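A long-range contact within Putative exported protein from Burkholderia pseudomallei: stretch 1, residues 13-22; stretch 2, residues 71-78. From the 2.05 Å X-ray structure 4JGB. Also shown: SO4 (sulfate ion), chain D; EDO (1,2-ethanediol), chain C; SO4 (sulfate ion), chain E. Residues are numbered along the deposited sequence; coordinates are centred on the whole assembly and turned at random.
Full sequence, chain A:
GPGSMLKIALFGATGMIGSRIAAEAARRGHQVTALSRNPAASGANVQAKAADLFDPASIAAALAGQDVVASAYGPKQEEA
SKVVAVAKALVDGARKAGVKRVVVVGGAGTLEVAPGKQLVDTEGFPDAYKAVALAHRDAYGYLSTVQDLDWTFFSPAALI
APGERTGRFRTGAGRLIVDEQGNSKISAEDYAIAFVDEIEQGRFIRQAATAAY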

# COMPACT_ATOMS: atom_id res chain seq x y z
N ALA A 13 -5.97 6.20 -6.49
CA ALA A 13 -7.04 5.32 -6.99
C ALA A 13 -7.16 5.09 -8.52
O ALA A 13 -7.87 4.14 -8.94
CB ALA A 13 -8.41 5.69 -6.38
N THR A 14 -6.51 5.91 -9.35
CA THR A 14 -6.63 5.74 -10.80
C THR A 14 -5.50 4.88 -11.34
O THR A 14 -5.47 4.59 -12.53
CB THR A 14 -6.59 7.05 -11.62
OG1 THR A 14 -5.32 7.68 -11.45
CG2 THR A 14 -7.65 7.99 -11.21
N GLY A 15 -4.57 4.49 -10.46
CA GLY A 15 -3.44 3.68 -10.88
C GLY A 15 -3.87 2.26 -11.22
O GLY A 15 -5.02 1.86 -11.02
N MET A 16 -2.92 1.51 -11.75
CA MET A 16 -3.08 0.12 -12.10
C MET A 16 -3.38 -0.68 -10.81
O MET A 16 -4.32 -1.52 -10.76
CB MET A 16 -1.77 -0.31 -12.79
CG MET A 16 -1.80 -1.66 -13.45
SD MET A 16 -1.59 -2.89 -12.14
CE MET A 16 0.19 -2.97 -12.02
N ILE A 17 -2.62 -0.41 -9.75
CA ILE A 17 -2.87 -1.05 -8.44
C ILE A 17 -4.05 -0.42 -7.71
O ILE A 17 -4.93 -1.13 -7.16
CB ILE A 17 -1.62 -1.00 -7.53
CG1 ILE A 17 -0.46 -1.75 -8.21
CG2 ILE A 17 -1.95 -1.59 -6.15
CD1 ILE A 17 0.86 -1.71 -7.42
N GLY A 18 -4.07 0.90 -7.71
CA GLY A 18 -5.06 1.64 -6.94
C GLY A 18 -6.48 1.44 -7.43
O GLY A 18 -7.39 1.30 -6.62
N SER A 19 -6.69 1.45 -8.74
CA SER A 19 -8.03 1.22 -9.32
C SER A 19 -8.60 -0.17 -8.94
O SER A 19 -9.80 -0.33 -8.73
CB SER A 19 -7.98 1.37 -10.83
OG SER A 19 -7.18 0.33 -11.41
N ARG A 20 -7.71 -1.15 -8.82
CA ARG A 20 -8.11 -2.53 -8.44
C ARG A 20 -8.43 -2.64 -6.97
O ARG A 20 -9.35 -3.36 -6.55
CB ARG A 20 -7.02 -3.50 -8.88
CG ARG A 20 -7.18 -3.81 -10.35
CD ARG A 20 -5.93 -4.28 -11.04
NE ARG A 20 -6.15 -4.45 -12.48
CZ ARG A 20 -5.91 -3.52 -13.41
NH1 ARG A 20 -5.48 -2.33 -13.06
NH2 ARG A 20 -6.13 -3.78 -14.69
N ILE A 21 -7.71 -1.88 -6.16
CA ILE A 21 -8.03 -1.78 -4.75
C ILE A 21 -9.41 -1.13 -4.57
O ILE A 21 -10.25 -1.66 -3.84
CB ILE A 21 -6.91 -1.03 -3.97
CG1 ILE A 21 -5.63 -1.88 -3.97
CG2 ILE A 21 -7.39 -0.69 -2.55
CD1 ILE A 21 -4.38 -1.22 -3.39
N ALA A 22 -9.67 0.00 -5.23
CA ALA A 22 -10.94 0.68 -5.08
C ALA A 22 -12.10 -0.20 -5.50
O ALA A 22 -13.12 -0.22 -4.84
CB ALA A 22 -10.98 2.00 -5.88
N SER A 71 -2.90 4.39 0.86
CA SER A 71 -2.18 5.00 -0.25
C SER A 71 -1.76 3.90 -1.25
O SER A 71 -1.08 2.94 -0.87
CB SER A 71 -0.98 5.81 0.28
OG SER A 71 0.00 6.03 -0.72
N ALA A 72 -2.14 4.08 -2.51
CA ALA A 72 -2.02 3.02 -3.53
C ALA A 72 -1.20 3.42 -4.73
O ALA A 72 -1.30 2.80 -5.79
CB ALA A 72 -3.41 2.59 -3.99
N TYR A 73 -0.40 4.47 -4.59
CA TYR A 73 0.62 4.77 -5.59
C TYR A 73 1.44 3.53 -5.89
O TYR A 73 2.01 2.93 -4.99
CB TYR A 73 1.52 5.89 -5.10
CG TYR A 73 0.75 7.14 -4.86
CD1 TYR A 73 0.18 7.86 -5.93
CD2 TYR A 73 0.56 7.62 -3.57
CE1 TYR A 73 -0.55 9.02 -5.70
CE2 TYR A 73 -0.17 8.77 -3.34
CZ TYR A 73 -0.70 9.47 -4.41
OH TYR A 73 -1.40 10.62 -4.15
N GLY A 74 1.46 3.15 -7.16
CA GLY A 74 2.24 1.99 -7.61
C GLY A 74 3.45 2.43 -8.40
O GLY A 74 3.85 3.60 -8.31
N PRO A 75 4.05 1.51 -9.19
CA PRO A 75 5.31 1.77 -9.93
C PRO A 75 5.27 2.95 -10.92
O PRO A 75 6.29 3.63 -11.10
CB PRO A 75 5.58 0.44 -10.66
CG PRO A 75 4.29 -0.30 -10.63
CD PRO A 75 3.61 0.11 -9.35
N LYS A 76 4.12 3.21 -11.55
CA LYS A 76 4.04 4.34 -12.50
C LYS A 76 3.74 5.67 -11.79
O LYS A 76 4.12 6.73 -12.28
CB LYS A 76 3.02 4.07 -13.61
N GLN A 77 3.10 5.62 -10.63
CA GLN A 77 2.73 6.85 -9.93
C GLN A 77 3.75 7.37 -8.92
O GLN A 77 3.83 8.58 -8.68
CB GLN A 77 1.40 6.66 -9.21
CG GLN A 77 0.18 6.85 -10.08
CD GLN A 77 -1.09 6.63 -9.29
OE1 GLN A 77 -1.84 7.57 -9.05
NE2 GLN A 77 -1.32 5.40 -8.85
N GLU A 78 4.49 6.47 -8.29
CA GLU A 78 5.40 6.85 -7.22
C GLU A 78 6.67 7.52 -7.75
O GLU A 78 7.10 7.25 -8.88
CB GLU A 78 5.78 5.62 -6.44
CG GLU A 78 6.61 4.64 -7.25
CD GLU A 78 6.91 3.37 -6.49
OE1 GLU A 78 6.59 3.34 -5.28
OE2 GLU A 78 7.46 2.42 -7.10
S SO4 D . 0.46 2.35 -10.69
O1 SO4 D . -0.19 1.33 -9.80
O2 SO4 D . -0.39 2.73 -11.86
O3 SO4 D . 0.79 3.60 -9.92
O4 SO4 D . 1.75 1.81 -11.19
C1 EDO C . -4.25 9.54 -9.62
O1 EDO C . -4.57 8.27 -9.02
C2 EDO C . -5.34 10.53 -9.24
O2 EDO C . -6.16 9.84 -8.30
S SO4 E . -2.76 13.27 -6.77
O1 SO4 E . -3.67 14.37 -6.38
O2 SO4 E . -2.80 12.12 -5.84
O3 SO4 E . -3.15 12.80 -8.12
O4 SO4 E . -1.38 13.79 -6.79
O HOH W 1 -1.94 2.72 -8.30

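This is a small, glycine-rich contact in which a loop and the first turns of a helix meet a second loop without one direct hydrogen bond between them, the polar joining being done by a sulfate ion, a water and a 1,2-ethanediol while a few apolar groups pack beside them.

The backbones come closest where side chains are smallest. The CA atoms of Gly 18 and Ala 72 lie 4.8 Å apart, and Gly 18 CA sits 3.5 Å from Ala 72 CB, so the methyl rests directly on the helix backbone. A CB on Gly 18 would fall 3.3 Å from Ala 72 CB, a tight fit, and would also be crowded by Ala 13 CA. One turn further along the helix, Ile 21 CD1 reaches the same methyl, Ala 72 CB, at 4.0 Å. Ile 17, with chi1 m and chi2 t, extends its CD1 to 3.8 Å from Pro 75 CD and 4.0 Å from Gly 74 CA. These contacts are apolar and depend on shape. The two stretches together bury 298 Å², both sides summed, a modest area.

The sulfate of chain D, probably from the crystallisation liquor, collects backbone NH groups from both stretches. Met 16 N donates to sulfate O2 at 2.8 Å. Ile 17 N donates to sulfate O1 at 3.0 Å. From the other stretch, Gly 74 N gives 2.9 Å to O3 and Lys 76 N 2.8 Å to O4. Gln 77 adds its side chain, with NE2 3.0 Å from sulfate O3. An anion suits this site because so many NH groups converge on it, making it a shared acceptor for two stretches that form no direct hydrogen bond with each other.

Glycine keeps this pocket open. A CB on Gly 74 would clash with sulfate O1 and with Ile 17 CD1, and one on Gly 15 would lie 2.2 Å from Gln 77 NE2. With no side chain there, Gln 77 NE2 can approach Gly 15 CA to 3.4 Å.

Water 1 makes a second bridge: it accepts from Gly 18 N at 2.9 Å and lies within hydrogen-bonding distance of Ala 72 O, 2.6 Å away. At the outer side, ethanediol O1 accepts from Thr 14 N at 3.1 Å and donates to Gln 77 OE1 at 2.8 Å, linking residues whose own side chains come no nearer than 4.2 Å, between Thr 14 OG1 and Gln 77 OE1.

The rule to take away is economy: glycines and an alanine bring the backbones close, two isoleucines pack their CD1 ends against Ala 72, Gly 74 and Pro 75, and NH groups face a common anion.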